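Local structure of uncharacterized protein (3NQK) at residues P156-K170 with T185-I199. The protein is of unknown function but pairs an N-terminal region of the E-set clan with a C-terminal BT_3044-like region, both rich in beta strands. Sequence-based numbering, arbitrary orientation.
Sequences PFNNYSGSYTASSMK and TTDKRTGYVVDNNSI
The Tyr160 ring and the side chain of Asn197 lie side by side and point the same way, with Tyr160 CE2 4.1 Å from Asn197 CB. Asn159 CB covers the centre of one face of the Tyr160 ring, and Asn196 O lies farther off near its edge. The ring also stacks with Phe224 of strand 219-224. Tyr164 has Arg189 O at its edge, while Ile199 comes at the ring obliquely from the opposite direction. Tyr160 O lies at the edge of the Tyr164 ring, in its plane, and accepts from Tyr164 OH at 2.6 Å. Ile199 CD1 lies beside this pair, near Tyr164 CE1 and OH.

Asn158 reaches across with its amide: ND2 donates to Asp195 O at 2.8 Å, with that oxygen in the amide plane, and weakly to Ser198 O. With chi1 at 54°, CG sits between the backbone N and the carbonyl carbon. OD1 then curls back to accept from Tyr160 N, closing an Asx turn. Asp195 OD1 forms a second Asx turn with Asn197 N.

Strands 162-165 and 188-193 are antiparallel neighbours in the large sheet of the BT_3044-like region. Gly162 and Gly191 form a hydrogen-bonded pair, with Gly191 N 2.8 Å from Gly162 O. Tyr164 and Arg189 form the next such pair and share a sheet face. Further along, Ala166 N donates to Asp187 O at 2.9 Å. Arg189 bends at chi2 and chi3, and its CG meets Ala166 CB and the methyl CE of selenomethionine Met169. Its guanidinium group goes on to Tyr202 O and Ile206 O. At the other end Val193 CG2 packs 3.4 Å from Phe157 CA. A water there links Pro156 O to Val193 N.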
ATOM      1  N   PRO A 156      14.380 -11.704  -0.998  1.00 35.12           N
ATOM      2  CA  PRO A 156      13.165 -12.395  -1.350  1.00 34.52           C
ATOM      3  C   PRO A 156      12.487 -12.942  -0.108  1.00 35.19           C
ATOM      4  O   PRO A 156      13.154 -13.178   0.902  1.00 36.91           O
ATOM      5  CB  PRO A 156      13.655 -13.536  -2.216  1.00 35.23           C
ATOM      6  CG  PRO A 156      15.100 -13.196  -2.548  1.00 38.13           C
ATOM      7  CD  PRO A 156      15.581 -12.411  -1.465  1.00 34.30           C
ATOM      8  N   PHE A 157      11.179 -13.107  -0.154  1.00 32.43           N
ATOM      9  CA  PHE A 157      10.482 -13.674   0.967  1.00 32.67           C
ATOM     10  C   PHE A 157       9.220 -14.409   0.538  1.00 34.44           C
ATOM     11  O   PHE A 157       8.612 -14.083  -0.466  1.00 35.43           O
ATOM     12  CB  PHE A 157      10.136 -12.585   1.983  1.00 32.85           C
ATOM     13  CG  PHE A 157       9.001 -11.670   1.551  1.00 34.47           C
ATOM     14  CD1 PHE A 157       9.257 -10.501   0.859  1.00 41.74           C
ATOM     15  CD2 PHE A 157       7.689 -11.968   1.876  1.00 40.20           C
ATOM     16  CE1 PHE A 157       8.221  -9.646   0.485  1.00 36.61           C
ATOM     17  CE2 PHE A 157       6.650 -11.124   1.491  1.00 40.96           C
ATOM     18  CZ  PHE A 157       6.926  -9.953   0.811  1.00 35.97           C
ATOM     19  N   ASN A 158       8.868 -15.440   1.285  1.00 35.77           N
ATOM     20  CA  ASN A 158       7.589 -16.124   1.104  1.00 36.28           C
ATOM     21  C   ASN A 158       6.876 -16.118   2.438  1.00 34.70           C
ATOM     22  O   ASN A 158       7.304 -15.432   3.373  1.00 39.44           O
ATOM     23  CB  ASN A 158       7.799 -17.553   0.568  1.00 35.74           C
ATOM     24  CG  ASN A 158       8.767 -18.376   1.428  1.00 43.63           C
ATOM     25  OD1 ASN A 158       8.939 -18.116   2.648  1.00 32.99           O
ATOM     26  ND2 ASN A 158       9.380 -19.399   0.811  1.00 37.72           N
ATOM     27  N   ASN A 159       5.800 -16.848   2.549  1.00 34.15           N
ATOM     28  CA  ASN A 159       5.054 -16.879   3.795  1.00 36.18           C
ATOM     29  C   ASN A 159       5.794 -17.607   4.940  1.00 36.17           C
ATOM     30  O   ASN A 159       5.298 -17.646   6.060  1.00 35.45           O
ATOM     31  CB  ASN A 159       3.695 -17.542   3.576  1.00 37.46           C
ATOM     32  CG  ASN A 159       2.772 -16.703   2.744  1.00 41.23           C
ATOM     33  OD1 ASN A 159       2.869 -15.489   2.742  1.00 48.68           O
ATOM     34  ND2 ASN A 159       1.863 -17.346   2.040  1.00 42.27           N
ATOM     35  N   TYR A 160       6.969 -18.169   4.659  1.00 33.59           N
ATOM     36  CA  TYR A 160       7.620 -19.023   5.619  1.00 34.00           C
ATOM     37  C   TYR A 160       9.062 -18.625   5.910  1.00 34.68           C
ATOM     38  O   TYR A 160       9.766 -19.349   6.587  1.00 36.21           O
ATOM     39  CB  TYR A 160       7.587 -20.465   5.110  1.00 33.47           C
ATOM     40  CG  TYR A 160       6.211 -20.935   4.655  1.00 39.01           C
ATOM     41  CD1 TYR A 160       5.225 -21.237   5.572  1.00 45.11           C
ATOM     42  CD2 TYR A 160       5.907 -21.072   3.302  1.00 47.71           C
ATOM     43  CE1 TYR A 160       3.950 -21.665   5.160  1.00 44.43           C
ATOM     44  CE2 TYR A 160       4.633 -21.495   2.881  1.00 43.66           C
ATOM     45  CZ  TYR A 160       3.671 -21.797   3.823  1.00 44.85           C
ATOM     46  OH  TYR A 160       2.434 -22.227   3.437  1.00 44.94           O
ATOM     47  N   SER A 161       9.474 -17.451   5.452  1.00 36.59           N
ATOM     48  CA  SER A 161      10.895 -17.050   5.516  1.00 37.52           C
ATOM     49  C   SER A 161      11.124 -15.919   6.470  1.00 38.45           C
ATOM     50  O   SER A 161      10.220 -15.160   6.766  1.00 41.26           O
ATOM     51  CB  SER A 161      11.396 -16.632   4.122  1.00 39.89           C
ATOM     52  OG  SER A 161      10.725 -15.453   3.648  1.00 38.58           O
ATOM     53  N   GLY A 162      12.371 -15.767   6.899  1.00 38.97           N
ATOM     54  CA  GLY A 162      12.743 -14.700   7.807  1.00 36.75           C
ATOM     55  C   GLY A 162      13.479 -15.230   9.002  1.00 37.60           C
ATOM     56  O   GLY A 162      14.120 -16.279   8.935  1.00 36.69           O
ATOM     57  N   SER A 163      13.365 -14.520  10.115  1.00 39.99           N
ATOM     58  CA  SER A 163      14.123 -14.848  11.319  1.00 40.46           C
ATOM     59  C   SER A 163      13.246 -15.599  12.314  1.00 41.82           C
ATOM     60  O   SER A 163      12.332 -15.028  12.907  1.00 43.65           O
ATOM     61  CB  SER A 163      14.684 -13.566  11.951  1.00 36.72           C
ATOM     62  OG  SER A 163      15.584 -13.857  13.003  1.00 43.44           O
ATOM     63  N   TYR A 164      13.507 -16.894  12.461  1.00 41.35           N
ATOM     64  CA  TYR A 164      12.752 -17.732  13.389  1.00 39.02           C
ATOM     65  C   TYR A 164      13.322 -17.635  14.809  1.00 39.10           C
ATOM     66  O   TYR A 164      14.551 -17.732  15.008  1.00 40.68           O
ATOM     67  CB  TYR A 164      12.803 -19.197  12.943  1.00 37.44           C
ATOM     68  CG  TYR A 164      11.851 -19.565  11.812  1.00 38.07           C
ATOM     69  CD1 TYR A 164      12.103 -19.181  10.511  1.00 32.54           C
ATOM     70  CD2 TYR A 164      10.748 -20.370  12.048  1.00 36.76           C
ATOM     71  CE1 TYR A 164      11.249 -19.553   9.474  1.00 33.03           C
ATOM     72  CE2 TYR A 164       9.904 -20.757  11.019  1.00 30.77           C
ATOM     73  CZ  TYR A 164      10.153 -20.343   9.743  1.00 36.39           C
ATOM     74  OH  TYR A 164       9.302 -20.733   8.720  1.00 35.20           O
ATOM     75  N   THR A 165      12.444 -17.446  15.793  1.00 34.64           N
ATOM     76  CA  THR A 165      12.848 -17.552  17.186  1.00 34.31           C
ATOM     77  C   THR A 165      13.238 -18.993  17.430  1.00 34.76           C
ATOM     78  O   THR A 165      12.502 -19.893  17.060  1.00 36.23           O
ATOM     79  CB  THR A 165      11.730 -17.186  18.108  1.00 33.39           C
ATOM     80  OG1 THR A 165      11.404 -15.793  17.931  1.00 37.15           O
ATOM     81  CG2 THR A 165      12.135 -17.453  19.569  1.00 30.78           C
ATOM     82  N   ALA A 166      14.412 -19.220  18.025  1.00 35.81           N
ATOM     83  CA  ALA A 166      14.950 -20.601  18.152  1.00 37.38           C
ATOM     84  C   ALA A 166      15.268 -20.999  19.563  1.00 38.92           C
ATOM     85  O   ALA A 166      16.056 -21.925  19.777  1.00 40.31           O
ATOM     86  CB  ALA A 166      16.185 -20.764  17.283  1.00 34.69           C
ATOM     87  N   SER A 167      14.601 -20.369  20.531  1.00 39.52           N
ATOM     88  CA  SER A 167      14.881 -20.624  21.946  1.00 39.70           C
ATOM     89  C   SER A 167      14.455 -22.009  22.401  1.00 41.91           C
ATOM     90  O   SER A 167      14.919 -22.483  23.433  1.00 42.80           O
ATOM     91  CB  SER A 167      14.222 -19.554  22.837  1.00 40.10           C
ATOM     92  OG  SER A 167      12.844 -19.410  22.553  1.00 40.12           O
ATOM     93  N   SER A 168      13.563 -22.658  21.645  1.00 43.78           N
ATOM     94  CA  SER A 168      13.092 -24.009  22.015  1.00 46.07           C
ATOM     95  C   SER A 168      13.795 -25.100  21.232  1.00 44.84           C
ATOM     96  O   SER A 168      13.400 -26.266  21.301  1.00 46.17           O
ATOM     97  CB  SER A 168      11.580 -24.135  21.816  1.00 46.32           C
ATOM     98  OG  SER A 168      10.880 -23.511  22.864  1.00 51.28           O
HETATM   99  N   MSE A 169      14.811 -24.726  20.453  1.00 42.89           N
HETATM  100  CA  MSE A 169      15.576 -25.711  19.678  1.00 41.52           C
HETATM  101  C   MSE A 169      16.807 -26.093  20.452  1.00 40.24           C
HETATM  102  O   MSE A 169      17.673 -25.247  20.721  1.00 41.93           O
HETATM  103  CB  MSE A 169      15.983 -25.153  18.312  1.00 39.83           C
HETATM  104  CG  MSE A 169      16.722 -26.172  17.453  1.00 43.10           C
HETATM  105 SE   MSE A 169      17.402 -25.450  15.832  0.75 40.30          SE
HETATM  106  CE  MSE A 169      18.825 -24.381  16.617  1.00 31.38           C
ATOM    107  N   LYS A 170      16.890 -27.354  20.824  1.00 38.85           N
ATOM    108  CA  LYS A 170      18.014 -27.842  21.600  1.00 39.36           C
ATOM    109  C   LYS A 170      18.982 -28.622  20.730  1.00 39.18           C
ATOM    110  O   LYS A 170      18.570 -29.408  19.856  1.00 40.89           O
ATOM    111  CB  LYS A 170      17.525 -28.710  22.748  1.00 41.38           C
ATOM    112  CG  LYS A 170      16.769 -27.936  23.856  1.00 43.80           C
ATOM    113  CD  LYS A 170      16.544 -28.822  25.061  1.00 50.84           C
ATOM    114  CE  LYS A 170      16.072 -28.040  26.262  1.00 56.85           C
ATOM    115  NZ  LYS A 170      16.260 -28.840  27.518  1.00 61.40           N
ATOM    116  N   THR A 185      21.772 -23.883  22.979  1.00 44.83           N
ATOM    117  CA  THR A 185      20.708 -23.184  22.254  1.00 40.75           C
ATOM    118  C   THR A 185      21.179 -21.817  21.822  1.00 40.71           C
ATOM    119  O   THR A 185      22.138 -21.270  22.377  1.00 40.81           O
ATOM    120  CB  THR A 185      19.450 -22.988  23.128  1.00 40.06           C
ATOM    121  OG1 THR A 185      19.733 -22.071  24.185  1.00 41.95           O
ATOM    122  CG2 THR A 185      19.010 -24.272  23.715  1.00 40.07           C
ATOM    123  N   THR A 186      20.515 -21.269  20.815  1.00 40.14           N
ATOM    124  CA  THR A 186      20.728 -19.879  20.406  1.00 39.39           C
ATOM    125  C   THR A 186      19.367 -19.211  20.307  1.00 38.49           C
ATOM    126  O   THR A 186      18.352 -19.872  20.355  1.00 36.78           O
ATOM    127  CB  THR A 186      21.453 -19.775  19.065  1.00 39.72           C
ATOM    128  OG1 THR A 186      21.875 -18.425  18.858  1.00 36.78           O
ATOM    129  CG2 THR A 186      20.548 -20.205  17.927  1.00 31.84           C
ATOM    130  N   ASP A 187      19.343 -17.908  20.173  1.00 39.35           N
ATOM    131  CA  ASP A 187      18.076 -17.204  20.244  1.00 41.73           C
ATOM    132  C   ASP A 187      17.307 -17.140  18.902  1.00 38.19           C
ATOM    133  O   ASP A 187      16.108 -17.003  18.905  1.00 37.42           O
ATOM    134  CB  ASP A 187      18.257 -15.795  20.870  1.00 43.21           C
ATOM    135  CG  ASP A 187      19.285 -14.957  20.150  1.00 52.14           C
ATOM    136  OD1 ASP A 187      19.731 -15.364  19.046  1.00 50.15           O
ATOM    137  OD2 ASP A 187      19.668 -13.889  20.704  1.00 62.97           O
ATOM    138  N   LYS A 188      17.995 -17.307  17.775  1.00 37.63           N
ATOM    139  CA  LYS A 188      17.325 -17.209  16.466  1.00 37.93           C
ATOM    140  C   LYS A 188      18.094 -17.913  15.334  1.00 37.19           C
ATOM    141  O   LYS A 188      19.308 -18.065  15.402  1.00 38.37           O
ATOM    142  CB  LYS A 188      17.143 -15.742  16.089  1.00 36.85           C
ATOM    143  CG  LYS A 188      18.466 -15.050  15.705  1.00 43.69           C
ATOM    144  CD  LYS A 188      18.309 -13.531  15.568  1.00 51.67           C
ATOM    145  CE  LYS A 188      19.664 -12.842  15.311  1.00 53.20           C
ATOM    146  NZ  LYS A 188      19.512 -11.357  15.278  1.00 57.88           N
ATOM    147  N   ARG A 189      17.368 -18.285  14.276  1.00 34.58           N
ATOM    148  CA  ARG A 189      17.963 -18.867  13.079  1.00 34.67           C
ATOM    149  C   ARG A 189      17.250 -18.308  11.866  1.00 37.89           C
ATOM    150  O   ARG A 189      16.032 -18.096  11.895  1.00 41.36           O
ATOM    151  CB  ARG A 189      17.827 -20.394  13.080  1.00 36.52           C
ATOM    152  CG  ARG A 189      18.567 -21.124  14.212  1.00 31.74           C
ATOM    153  CD  ARG A 189      20.081 -20.938  14.116  1.00 35.88           C
ATOM    154  NE  ARG A 189      20.666 -21.699  13.009  1.00 36.96           N
ATOM    155  CZ  ARG A 189      21.962 -21.713  12.718  1.00 34.28           C
ATOM    156  NH1 ARG A 189      22.812 -20.987  13.419  1.00 36.22           N
ATOM    157  NH2 ARG A 189      22.406 -22.447  11.719  1.00 38.42           N
ATOM    158  N   THR A 190      17.988 -18.092  10.788  1.00 37.08           N
ATOM    159  CA  THR A 190      17.419 -17.502   9.607  1.00 36.28           C
ATOM    160  C   THR A 190      16.990 -18.551   8.614  1.00 35.90           C
ATOM    161  O   THR A 190      17.754 -19.457   8.277  1.00 35.63           O
ATOM    162  CB  THR A 190      18.408 -16.565   8.930  1.00 40.57           C
ATOM    163  OG1 THR A 190      18.901 -15.616   9.888  1.00 43.31           O
ATOM    164  CG2 THR A 190      17.732 -15.818   7.759  1.00 36.58           C
ATOM    165  N   GLY A 191      15.735 -18.455   8.182  1.00 36.02           N
ATOM    166  CA  GLY A 191      15.205 -19.307   7.124  1.00 33.94           C
ATOM    167  C   GLY A 191      15.185 -18.523   5.827  1.00 34.83           C
ATOM    168  O   GLY A 191      14.528 -17.479   5.734  1.00 34.51           O
ATOM    169  N   TYR A 192      15.925 -19.015   4.834  1.00 35.00           N
ATOM    170  CA  TYR A 192      16.108 -18.309   3.563  1.00 35.75           C
ATOM    171  C   TYR A 192      15.211 -18.881   2.487  1.00 33.44           C
ATOM    172  O   TYR A 192      14.959 -20.059   2.466  1.00 38.01           O
ATOM    173  CB  TYR A 192      17.566 -18.422   3.109  1.00 37.51           C
ATOM    174  CG  TYR A 192      18.596 -17.952   4.132  1.00 39.30           C
ATOM    175  CD1 TYR A 192      19.048 -18.807   5.142  1.00 41.66           C
ATOM    176  CD2 TYR A 192      19.154 -16.682   4.053  1.00 41.05           C
ATOM    177  CE1 TYR A 192      20.028 -18.394   6.075  1.00 41.43           C
ATOM    178  CE2 TYR A 192      20.141 -16.251   4.988  1.00 50.59           C
ATOM    179  CZ  TYR A 192      20.570 -17.124   5.986  1.00 50.36           C
ATOM    180  OH  TYR A 192      21.531 -16.727   6.886  1.00 50.69           O
ATOM    181  N   VAL A 193      14.773 -18.039   1.565  1.00 31.50           N
ATOM    182  CA  VAL A 193      13.884 -18.471   0.504  1.00 31.11           C
ATOM    183  C   VAL A 193      14.570 -19.396  -0.476  1.00 33.46           C
ATOM    184  O   VAL A 193      15.714 -19.166  -0.868  1.00 32.01           O
ATOM    185  CB  VAL A 193      13.370 -17.284  -0.324  1.00 34.07           C
ATOM    186  CG1 VAL A 193      12.878 -17.774  -1.692  1.00 24.23           C
ATOM    187  CG2 VAL A 193      12.274 -16.501   0.433  1.00 28.53           C
ATOM    188  N   VAL A 194      13.855 -20.438  -0.883  1.00 36.87           N
ATOM    189  CA  VAL A 194      14.269 -21.272  -1.992  1.00 37.44           C
ATOM    190  C   VAL A 194      13.273 -21.078  -3.112  1.00 39.36           C
ATOM    191  O   VAL A 194      13.651 -20.772  -4.234  1.00 40.58           O
ATOM    192  CB  VAL A 194      14.375 -22.763  -1.591  1.00 39.07           C
ATOM    193  CG1 VAL A 194      14.174 -23.662  -2.786  1.00 35.43           C
ATOM    194  CG2 VAL A 194      15.731 -23.036  -0.944  1.00 35.63           C
ATOM    195  N   ASP A 195      11.992 -21.251  -2.808  1.00 41.41           N
ATOM    196  CA  ASP A 195      10.920 -20.935  -3.778  1.00 44.67           C
ATOM    197  C   ASP A 195       9.645 -20.484  -3.017  1.00 46.21           C
ATOM    198  O   ASP A 195       9.726 -20.121  -1.836  1.00 47.23           O
ATOM    199  CB  ASP A 195      10.656 -22.114  -4.722  1.00 43.69           C
ATOM    200  CG  ASP A 195      10.137 -23.338  -4.003  1.00 48.11           C
ATOM    201  OD1 ASP A 195       9.661 -23.204  -2.858  1.00 49.64           O
ATOM    202  OD2 ASP A 195      10.154 -24.438  -4.610  1.00 48.46           O
ATOM    203  N   ASN A 196       8.486 -20.510  -3.674  1.00 46.69           N
ATOM    204  CA  ASN A 196       7.262 -19.919  -3.068  1.00 47.05           C
ATOM    205  C   ASN A 196       6.824 -20.580  -1.783  1.00 46.39           C
ATOM    206  O   ASN A 196       6.185 -19.937  -0.946  1.00 45.87           O
ATOM    207  CB  ASN A 196       6.091 -19.890  -4.067  1.00 48.79           C
ATOM    208  CG  ASN A 196       5.844 -21.220  -4.700  1.00 57.18           C
ATOM    209  OD1 ASN A 196       6.771 -21.865  -5.217  1.00 66.63           O
ATOM    210  ND2 ASN A 196       4.600 -21.649  -4.688  1.00 59.89           N
ATOM    211  N   ASN A 197       7.169 -21.856  -1.611  1.00 46.57           N
ATOM    212  CA  ASN A 197       6.791 -22.582  -0.402  1.00 47.89           C
ATOM    213  C   ASN A 197       7.927 -23.469   0.183  1.00 46.81           C
ATOM    214  O   ASN A 197       7.669 -24.432   0.911  1.00 47.22           O
ATOM    215  CB  ASN A 197       5.554 -23.411  -0.672  1.00 49.47           C
ATOM    216  CG  ASN A 197       5.702 -24.280  -1.872  1.00 61.56           C
ATOM    217  OD1 ASN A 197       6.830 -24.599  -2.295  1.00 70.73           O
ATOM    218  ND2 ASN A 197       4.567 -24.682  -2.460  1.00 61.64           N
ATOM    219  N   SER A 198       9.169 -23.103  -0.103  1.00 44.43           N
ATOM    220  CA  SER A 198      10.316 -23.811   0.444  1.00 44.74           C
ATOM    221  C   SER A 198      11.361 -22.828   0.908  1.00 41.27           C
ATOM    222  O   SER A 198      11.526 -21.771   0.327  1.00 42.35           O
ATOM    223  CB  SER A 198      10.925 -24.760  -0.606  1.00 47.16           C
ATOM    224  OG  SER A 198       9.951 -25.667  -1.110  1.00 50.59           O
ATOM    225  N   ILE A 199      12.068 -23.186   1.964  1.00 39.37           N
ATOM    226  CA  ILE A 199      13.125 -22.349   2.500  1.00 37.00           C
ATOM    227  C   ILE A 199      14.237 -23.249   2.925  1.00 38.56           C
ATOM    228  O   ILE A 199      14.109 -24.486   2.826  1.00 38.81           O
ATOM    229  CB  ILE A 199      12.636 -21.546   3.722  1.00 36.87           C
ATOM    230  CG1 ILE A 199      12.293 -22.488   4.882  1.00 37.36           C
ATOM    231  CG2 ILE A 199      11.403 -20.677   3.354  1.00 34.81           C
ATOM    232  CD1 ILE A 199      11.633 -21.773   6.077  1.00 40.65           C
TER
HETATM  233  O   HOH W   1      15.280 -15.109   1.506  1.00 39.35           O
HETATM  234  O   HOH W   2       4.510 -18.109   0.363  1.00 41.82           O
HETATM  235  O   HOH W   3      18.596 -23.009  19.560  1.00 42.12           O